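Long-range contacts in aminotransferase class I and II (Streptococcus suis 89/1591, PDB 3OP7), which probably transfers amino groups between amino acids and keto acids, using a pyridoxal phosphate cofactor bound to a lysine as a Schiff base: residues Ile158-Ala163 with Thr174-Leu179; Gly187-Ser192 with Tyr211-Ala216. One frame throughout, in Å; residues are numbered along the deposited sequence.

Overall arrangement
Both contacts involve the large mixed sheet of the pyridoxal-phosphate-dependent aminotransferase fold, and their centres are about 10 Å apart. Both segments of contact 1 precede those of contact 2 along the chain. Contact 1 packs helix 173-184 against strand 157-161, and the chain then returns to the sheet as strand 189-193, which contact 2 pairs with strand 214-219. Strands 157-161 and 189-193 are neighbours, joined by Ile160 N to Leu191 O and Leu191 N to Ile158 O, each probably a hydrogen bond. Together they form consecutive beta-alpha-beta steps, leading toward Lys222, the residue that carries the cofactor.

Contact 1. Residues Ile158-Ala163 with Thr174-Leu179; sequences ICINNA and TYLEEL
Ile160 and Leu179 meet tip to tip, CD1 of the isoleucine 3.9 Å from CD2 of the leucine, where helix 173-184 packs on strand 157-161. These are the first two elements of a beta-alpha-beta unit, and their short segments run nearly antiparallel, at 168°. The same Ile160 CD1 lies 4.0 Å from Leu176 CD2, so one methyl meets two leucines from successive turns of the helix. CG1 of Ile160 stands between the backbone N and the carbonyl carbon (chi1 66°), and the extended chi2 (173°) carries CD1 outward from it. Toward the start of the strand the packing is wider, with Ile158 CD1 4.3 Å from Leu179 CD1. Beyond the strand's end, Asn162 and Leu176 reach toward each other, ND2 of the amide coming within 4.0 Å of Leu176 CD1. No hydrogen bond crosses between the segments; the attachment is largely apolar.

Farther out, Leu144 and Leu147 of helix 144-150 pack on Leu179, and Trp132 of strand 128-135 touches both Ile160 and Leu179. Ile190 of the next strand also reaches Leu179. The Asn162 amide is positioned from just ahead of the helix, where its OD1 is hydrogen-bonded to Met171 N.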
loop_
_atom_site.group_PDB
_atom_site.type_symbol
_atom_site.label_atom_id
_atom_site.label_comp_id
_atom_site.label_asym_id
_atom_site.label_seq_id
_atom_site.Cartn_x
_atom_site.Cartn_y
_atom_site.Cartn_z
ATOM N N ILE A 158 -16.227 -15.338 4.466
ATOM C CA ILE A 158 -15.373 -16.486 4.522
ATOM C C ILE A 158 -14.155 -16.165 3.653
ATOM O O ILE A 158 -14.317 -15.713 2.495
ATOM C CB ILE A 158 -16.066 -17.742 3.963
ATOM C CG1 ILE A 158 -17.294 -18.088 4.800
ATOM C CG2 ILE A 158 -15.099 -18.978 3.954
ATOM C CD1 ILE A 158 -18.277 -19.043 4.094
ATOM N N CYS A 159 -12.966 -16.345 4.225
ATOM C CA CYS A 159 -11.712 -16.096 3.519
ATOM C C CYS A 159 -11.029 -17.383 3.149
ATOM O O CYS A 159 -10.818 -18.271 4.005
ATOM C CB CYS A 159 -10.779 -15.224 4.372
ATOM S SG CYS A 159 -11.428 -13.667 4.903
ATOM N N ILE A 160 -10.687 -17.512 1.861
ATOM C CA ILE A 160 -9.904 -18.614 1.360
ATOM C C ILE A 160 -8.732 -18.115 0.514
ATOM O O ILE A 160 -8.701 -16.964 0.091
ATOM C CB ILE A 160 -10.768 -19.564 0.510
ATOM C CG1 ILE A 160 -11.267 -18.894 -0.786
ATOM C CG2 ILE A 160 -11.945 -20.156 1.342
ATOM C CD1 ILE A 160 -11.998 -19.945 -1.740
ATOM N N ASN A 161 -7.781 -19.005 0.246
ATOM C CA ASN A 161 -6.596 -18.713 -0.530
ATOM C C ASN A 161 -6.519 -19.943 -1.455
ATOM O O ASN A 161 -6.370 -21.082 -1.011
ATOM C CB ASN A 161 -5.430 -18.574 0.451
ATOM C CG ASN A 161 -4.089 -18.196 -0.169
ATOM O OD1 ASN A 161 -3.046 -18.423 0.487
ATOM N ND2 ASN A 161 -4.082 -17.581 -1.357
ATOM N N ASN A 162 -6.671 -19.711 -2.751
ATOM C CA ASN A 162 -6.865 -20.785 -3.714
ATOM C C ASN A 162 -6.001 -20.513 -4.963
ATOM O O ASN A 162 -6.345 -19.639 -5.767
ATOM C CB ASN A 162 -8.337 -20.888 -4.117
ATOM C CG ASN A 162 -8.725 -22.304 -4.573
ATOM O OD1 ASN A 162 -8.175 -23.329 -4.067
ATOM N ND2 ASN A 162 -9.627 -22.385 -5.555
ATOM N N ALA A 163 -4.898 -21.251 -5.169
ATOM C CA ALA A 163 -4.357 -22.270 -4.240
ATOM C C ALA A 163 -3.832 -21.727 -2.944
ATOM O O ALA A 163 -3.537 -20.539 -2.860
ATOM C CB ALA A 163 -3.242 -23.056 -4.954
ATOM N N THR A 174 -16.077 -28.343 -8.223
ATOM C CA THR A 174 -17.074 -29.123 -7.458
ATOM C C THR A 174 -17.057 -28.701 -5.967
ATOM O O THR A 174 -18.106 -28.503 -5.349
ATOM C CB THR A 174 -16.813 -30.608 -7.582
ATOM O OG1 THR A 174 -16.872 -30.970 -8.972
ATOM C CG2 THR A 174 -17.870 -31.447 -6.817
ATOM N N TYR A 175 -15.860 -28.604 -5.410
ATOM C CA TYR A 175 -15.674 -28.093 -4.057
ATOM C C TYR A 175 -16.165 -26.677 -3.842
ATOM O O TYR A 175 -16.897 -26.411 -2.879
ATOM C CB TYR A 175 -14.196 -28.165 -3.674
ATOM C CG TYR A 175 -13.953 -27.973 -2.196
ATOM C CD1 TYR A 175 -13.992 -26.730 -1.620
ATOM C CD2 TYR A 175 -13.672 -29.072 -1.378
ATOM C CE1 TYR A 175 -13.776 -26.573 -0.238
ATOM C CE2 TYR A 175 -13.426 -28.900 -0.031
ATOM C CZ TYR A 175 -13.516 -27.658 0.527
ATOM O OH TYR A 175 -13.294 -27.516 1.865
ATOM N N LEU A 176 -15.730 -25.748 -4.705
ATOM C CA LEU A 176 -16.142 -24.370 -4.632
ATOM C C LEU A 176 -17.659 -24.158 -4.712
ATOM O O LEU A 176 -18.189 -23.256 -4.059
ATOM C CB LEU A 176 -15.463 -23.502 -5.725
ATOM C CG LEU A 176 -13.953 -23.309 -5.611
ATOM C CD1 LEU A 176 -13.348 -22.661 -6.882
ATOM C CD2 LEU A 176 -13.529 -22.478 -4.369
ATOM N N GLU A 177 -18.338 -24.922 -5.556
ATOM C CA GLU A 177 -19.759 -24.791 -5.702
ATOM C C GLU A 177 -20.462 -25.160 -4.383
ATOM O O GLU A 177 -21.465 -24.519 -4.034
ATOM C CB GLU A 177 -20.277 -25.635 -6.928
ATOM C CG GLU A 177 -19.907 -24.882 -8.243
ATOM C CD GLU A 177 -20.249 -25.604 -9.573
ATOM O OE1 GLU A 177 -20.456 -26.812 -9.577
ATOM O OE2 GLU A 177 -20.240 -24.917 -10.627
ATOM N N GLU A 178 -19.951 -26.175 -3.680
ATOM C CA GLU A 178 -20.499 -26.594 -2.390
ATOM C C GLU A 178 -20.222 -25.541 -1.293
ATOM O O GLU A 178 -21.118 -25.206 -0.494
ATOM C CB GLU A 178 -20.006 -28.025 -2.023
ATOM C CG GLU A 178 -20.829 -28.628 -0.893
ATOM C CD GLU A 178 -20.491 -30.043 -0.537
ATOM O OE1 GLU A 178 -19.782 -30.742 -1.289
ATOM O OE2 GLU A 178 -20.938 -30.449 0.540
ATOM N N LEU A 179 -19.022 -24.962 -1.328
ATOM C CA LEU A 179 -18.645 -23.842 -0.452
ATOM C C LEU A 179 -19.612 -22.685 -0.691
ATOM O O LEU A 179 -20.110 -22.046 0.253
ATOM C CB LEU A 179 -17.210 -23.414 -0.731
ATOM C CG LEU A 179 -16.719 -22.089 -0.189
ATOM C CD1 LEU A 179 -16.876 -22.088 1.333
ATOM C CD2 LEU A 179 -15.256 -21.878 -0.654
#

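Contact 2. Residues Gly187-Ser192 with Tyr211-Ala216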
loop_
_atom_site.group_PDB
_atom_site.type_symbol
_atom_site.label_atom_id
_atom_site.label_comp_id
_atom_site.label_asym_id
_atom_site.label_seq_id
_atom_site.Cartn_x
_atom_site.Cartn_y
_atom_site.Cartn_z
ATOM N N GLY A 187 -25.774 -15.214 2.737
ATOM C CA GLY A 187 -25.319 -14.035 2.000
ATOM C C GLY A 187 -23.899 -13.598 2.397
ATOM O O GLY A 187 -23.535 -12.415 2.280
ATOM N N ALA A 188 -23.072 -14.534 2.880
ATOM C CA ALA A 188 -21.687 -14.209 3.248
ATOM C C ALA A 188 -20.860 -13.957 1.992
ATOM O O ALA A 188 -21.032 -14.626 0.983
ATOM C CB ALA A 188 -21.042 -15.365 4.070
ATOM N N TYR A 189 -19.958 -12.995 2.052
ATOM C CA TYR A 189 -19.013 -12.809 0.982
ATOM C C TYR A 189 -18.038 -13.933 1.104
ATOM O O TYR A 189 -17.803 -14.437 2.205
ATOM C CB TYR A 189 -18.176 -11.577 1.173
ATOM C CG TYR A 189 -18.904 -10.252 1.140
ATOM C CD1 TYR A 189 -19.497 -9.817 -0.006
ATOM C CD2 TYR A 189 -18.949 -9.425 2.287
ATOM C CE1 TYR A 189 -20.164 -8.568 -0.035
ATOM C CE2 TYR A 189 -19.591 -8.192 2.271
ATOM C CZ TYR A 189 -20.188 -7.765 1.104
ATOM O OH TYR A 189 -20.822 -6.534 1.088
ATOM N N ILE A 190 -17.409 -14.267 -0.002
ATOM C CA ILE A 190 -16.224 -15.130 0.008
ATOM C C ILE A 190 -15.074 -14.374 -0.652
ATOM O O ILE A 190 -15.121 -14.060 -1.843
ATOM C CB ILE A 190 -16.432 -16.486 -0.716
ATOM C CG1 ILE A 190 -17.528 -17.332 -0.041
ATOM C CG2 ILE A 190 -15.084 -17.257 -0.716
ATOM C CD1 ILE A 190 -17.941 -18.588 -0.810
ATOM N N LEU A 191 -14.067 -14.034 0.152
ATOM C CA LEU A 191 -12.856 -13.388 -0.327
ATOM C C LEU A 191 -11.931 -14.549 -0.680
ATOM O O LEU A 191 -11.685 -15.448 0.162
ATOM C CB LEU A 191 -12.197 -12.597 0.774
ATOM C CG LEU A 191 -10.757 -12.080 0.505
ATOM C CD1 LEU A 191 -10.668 -11.284 -0.856
ATOM C CD2 LEU A 191 -10.220 -11.212 1.680
ATOM N N SER A 192 -11.483 -14.593 -1.924
ATOM C CA SER A 192 -10.550 -15.622 -2.369
ATOM C C SER A 192 -9.267 -15.001 -2.949
ATOM O O SER A 192 -9.300 -14.312 -3.968
ATOM C CB SER A 192 -11.241 -16.501 -3.413
ATOM O OG SER A 192 -10.393 -17.568 -3.820
ATOM N N TYR A 211 -19.771 -17.321 -7.893
ATOM C CA TYR A 211 -20.548 -16.622 -6.848
ATOM C C TYR A 211 -20.567 -15.134 -7.067
ATOM O O TYR A 211 -19.504 -14.497 -7.136
ATOM C CB TYR A 211 -19.925 -16.929 -5.487
ATOM C CG TYR A 211 -20.704 -16.527 -4.243
ATOM C CD1 TYR A 211 -22.105 -16.582 -4.199
ATOM C CD2 TYR A 211 -20.034 -16.203 -3.090
ATOM C CE1 TYR A 211 -22.811 -16.278 -3.031
ATOM C CE2 TYR A 211 -20.708 -15.861 -1.928
ATOM C CZ TYR A 211 -22.109 -15.912 -1.904
ATOM O OH TYR A 211 -22.779 -15.606 -0.769
ATOM N N ASP A 212 -21.771 -14.556 -7.104
ATOM C CA ASP A 212 -21.960 -13.092 -7.222
ATOM C C ASP A 212 -21.313 -12.341 -6.093
ATOM O O ASP A 212 -20.872 -11.188 -6.253
ATOM C CB ASP A 212 -23.441 -12.677 -7.190
ATOM C CG ASP A 212 -23.640 -11.181 -7.532
ATOM O OD1 ASP A 212 -23.518 -10.875 -8.744
ATOM O OD2 ASP A 212 -23.912 -10.318 -6.619
ATOM N N LYS A 213 -21.302 -12.942 -4.911
ATOM C CA LYS A 213 -20.650 -12.295 -3.742
ATOM C C LYS A 213 -19.223 -12.855 -3.485
ATOM O O LYS A 213 -18.690 -12.771 -2.372
ATOM C CB LYS A 213 -21.547 -12.449 -2.506
ATOM C CG LYS A 213 -22.625 -11.395 -2.401
ATOM C CD LYS A 213 -23.605 -11.703 -1.227
ATOM C CE LYS A 213 -23.918 -10.415 -0.468
ATOM N NZ LYS A 213 -25.066 -10.553 0.502
ATOM N N GLY A 214 -18.609 -13.404 -4.536
ATOM C CA GLY A 214 -17.217 -13.802 -4.509
ATOM C C GLY A 214 -16.377 -12.569 -4.822
ATOM O O GLY A 214 -16.718 -11.832 -5.753
ATOM N N ILE A 215 -15.296 -12.390 -4.070
ATOM C CA ILE A 215 -14.392 -11.215 -4.180
ATOM C C ILE A 215 -13.031 -11.852 -4.486
ATOM O O ILE A 215 -12.485 -12.589 -3.643
ATOM C CB ILE A 215 -14.325 -10.381 -2.893
ATOM C CG1 ILE A 215 -15.705 -9.835 -2.514
ATOM C CG2 ILE A 215 -13.270 -9.228 -3.037
ATOM C CD1 ILE A 215 -15.746 -9.198 -1.131
ATOM N N ALA A 216 -12.559 -11.676 -5.725
ATOM C CA ALA A 216 -11.303 -12.241 -6.198
ATOM C C ALA A 216 -10.163 -11.269 -6.033
ATOM O O ALA A 216 -10.296 -10.106 -6.421
ATOM C CB ALA A 216 -11.426 -12.638 -7.671
#
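Ile190, Leu191 and Ser192 pair in parallel register with Gly214, Ile215 and Ala216. Three backbone hydrogen bonds form the tight part: Ile190 N to Lys213 O, Ile215 N to Ile190 O, and Ser192 N to Ile215 O at 2.8 Å, the last nearly straight at 174°. Leu191 CD1 packs 4.0 Å from Ile215 CG2, and Ile215 CD1 sits as close to Tyr189 CD1, the side chains crossing obliquely in each pair. Ile190 points to the other face, where its CD1 lies 3.9 Å from Tyr211 CD2 and the two side chains cross at about a right angle.

Toward partly exposed Gly187 the strand pairing gives way to two hydrogen bonds from side chains to backbone carbonyls. Tyr211 CG is anti to its backbone N (chi1 -169°); at the far end of the ring OH donates to Ala188 O, 2.7 Å away and in the ring plane at its edge. Lys213, bent at chi3, reaches back with NZ 3.0 Å from Gly187 O. A type I turn from Tyr211 to Gly214 leads into the second strand.

On one face, helix 89-101 covers Leu191 and Ile215; on the other, helix 173-184 packs on Ile190 and Tyr211, while strand 157-161 bonds along the far edge of 189-193.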